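Local coordinates for SCARECROW-LIKE protein 7 (Oryza sativa Japonica Group, PDB 5HYZ) that probably acts as a plant transcription factor in development and abiotic stress resistance, and binds DNA in vitro, with its GRAS domain involved, at residues Gln99-Ala104 / Val236-Glu241. Residues are numbered along the deposited sequence; the frame is centred on the assembly and turned at random.
Sequences QAILEA and VVTLGE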
loop_
_atom_site.group_PDB
_atom_site.type_symbol
_atom_site.label_atom_id
_atom_site.label_comp_id
_atom_site.label_asym_id
_atom_site.label_seq_id
_atom_site.Cartn_x
_atom_site.Cartn_y
_atom_site.Cartn_z
ATOM N N GLN A 99 -10.971 5.456 10.916
ATOM C CA GLN A 99 -10.881 6.818 11.397
ATOM C C GLN A 99 -12.138 7.190 12.170
ATOM O O GLN A 99 -12.063 7.830 13.252
ATOM C CB GLN A 99 -10.619 7.760 10.178
ATOM C CG GLN A 99 -10.301 9.190 10.594
ATOM C CD GLN A 99 -8.968 9.250 11.378
ATOM O OE1 GLN A 99 -8.006 8.510 11.070
ATOM N NE2 GLN A 99 -8.921 10.102 12.418
ATOM N N ALA A 100 -13.294 6.771 11.645
ATOM C CA ALA A 100 -14.564 7.030 12.382
ATOM C C ALA A 100 -14.624 6.315 13.744
ATOM O O ALA A 100 -15.083 6.903 14.731
ATOM C CB ALA A 100 -15.749 6.606 11.566
ATOM N N ILE A 101 -14.125 5.067 13.788
ATOM C CA ILE A 101 -14.097 4.354 15.077
ATOM C C ILE A 101 -13.171 5.069 16.077
ATOM O O ILE A 101 -13.470 5.215 17.248
ATOM C CB ILE A 101 -13.634 2.925 14.832
ATOM C CG1 ILE A 101 -14.727 2.217 13.998
ATOM C CG2 ILE A 101 -13.394 2.214 16.179
ATOM C CD1 ILE A 101 -14.283 0.801 13.399
ATOM N N LEU A 102 -12.005 5.499 15.574
ATOM C CA LEU A 102 -11.011 6.159 16.432
ATOM C C LEU A 102 -11.583 7.397 17.044
ATOM O O LEU A 102 -11.402 7.658 18.232
ATOM C CB LEU A 102 -9.742 6.474 15.599
ATOM C CG LEU A 102 -8.538 7.011 16.368
ATOM C CD1 LEU A 102 -7.945 5.820 17.030
ATOM C CD2 LEU A 102 -7.488 7.622 15.460
ATOM N N GLU A 103 -12.278 8.179 16.228
ATOM C CA GLU A 103 -12.850 9.393 16.749
ATOM C C GLU A 103 -14.032 9.157 17.679
ATOM O O GLU A 103 -14.166 9.847 18.690
ATOM C CB GLU A 103 -13.264 10.275 15.596
ATOM C CG GLU A 103 -11.936 10.791 14.978
ATOM C CD GLU A 103 -12.140 11.634 13.696
ATOM O OE1 GLU A 103 -13.301 11.927 13.337
ATOM O OE2 GLU A 103 -11.127 11.951 13.035
ATOM N N ALA A 104 -14.868 8.183 17.351
ATOM C CA ALA A 104 -16.033 7.904 18.221
ATOM C C ALA A 104 -15.670 7.376 19.593
ATOM O O ALA A 104 -16.436 7.510 20.547
ATOM C CB ALA A 104 -16.988 6.907 17.518
ATOM N N VAL A 236 -20.429 3.932 17.684
ATOM C CA VAL A 236 -20.529 4.168 16.245
ATOM C C VAL A 236 -20.731 2.817 15.532
ATOM O O VAL A 236 -20.299 1.766 16.013
ATOM C CB VAL A 236 -19.226 4.889 15.697
ATOM C CG1 VAL A 236 -18.017 3.929 15.730
ATOM C CG2 VAL A 236 -19.470 5.400 14.261
ATOM N N VAL A 237 -21.376 2.870 14.380
ATOM C CA VAL A 237 -21.542 1.758 13.481
ATOM C C VAL A 237 -21.027 2.207 12.141
ATOM O O VAL A 237 -21.467 3.259 11.604
ATOM C CB VAL A 237 -23.036 1.370 13.329
ATOM C CG1 VAL A 237 -23.173 0.217 12.285
ATOM C CG2 VAL A 237 -23.642 0.941 14.690
ATOM N N THR A 238 -20.072 1.473 11.592
ATOM C CA THR A 238 -19.537 1.846 10.307
ATOM C C THR A 238 -20.066 0.936 9.235
ATOM O O THR A 238 -20.225 -0.277 9.440
ATOM C CB THR A 238 -17.981 1.809 10.302
ATOM O OG1 THR A 238 -17.551 0.614 10.963
ATOM C CG2 THR A 238 -17.468 2.961 11.147
ATOM N N LEU A 239 -20.384 1.547 8.093
ATOM C CA LEU A 239 -21.008 0.834 7.004
ATOM C C LEU A 239 -20.195 1.047 5.745
ATOM O O LEU A 239 -19.951 2.219 5.346
ATOM C CB LEU A 239 -22.448 1.332 6.771
ATOM C CG LEU A 239 -23.220 0.686 5.612
ATOM C CD1 LEU A 239 -23.486 -0.782 5.932
ATOM C CD2 LEU A 239 -24.599 1.429 5.489
ATOM N N GLY A 240 -19.776 -0.024 5.092
ATOM C CA GLY A 240 -19.123 0.151 3.802
ATOM C C GLY A 240 -19.848 -0.700 2.782
ATOM O O GLY A 240 -19.988 -1.901 2.980
ATOM N N GLU A 241 -20.290 -0.126 1.659
ATOM C CA GLU A 241 -21.198 -0.856 0.787
ATOM C C GLU A 241 -20.903 -0.517 -0.671
ATOM O O GLU A 241 -20.375 0.542 -0.974
ATOM C CB GLU A 241 -22.656 -0.537 1.135
ATOM C CG GLU A 241 -23.319 -1.501 2.163
ATOM C CD GLU A 241 -23.254 -2.960 1.693
ATOM O OE1 GLU A 241 -23.248 -3.161 0.467
ATOM O OE2 GLU A 241 -23.154 -3.891 2.520
#
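Ala104 sets its methyl directly against the branch point of Val236, CB to CB 3.5 Å, a tight meeting at the C-terminal end of the helix. The same methyl also touches CG1 of Val236. That branch sits between the backbone N and the carbonyl carbon of its own residue (chi1 70°), a position from which it reaches the helix backbone, 4.0 Å from CA of Ile101. Ile101 crosses both strand side chains at about a right angle. Its CG1 methylene touches Val236 CG1 and, two residues along the strand on the same face, CG2 of Thr238 at 4.0 Å. One helical turn back from Ala104, the methyl of Ala100 comes to 4.1 Å from Thr238 CG2. Thr238 thus gives its methyl to the helix, while its OG1 is hydrogen-bonded to Asn206 OD1 on the adjoining parallel strand. With alanines at two of the three helix positions in contact, the axes of the two short segments approach to 8.7 Å and run nearly antiparallel (173°). Ala204 of strand 202-208 touches Ile101 and Val236; Ala373 of strand 366-374 touches Ala100 and Val236. A helix lying along the strands on one face of the central sheet is typical of the Rossmann-like GRAS core.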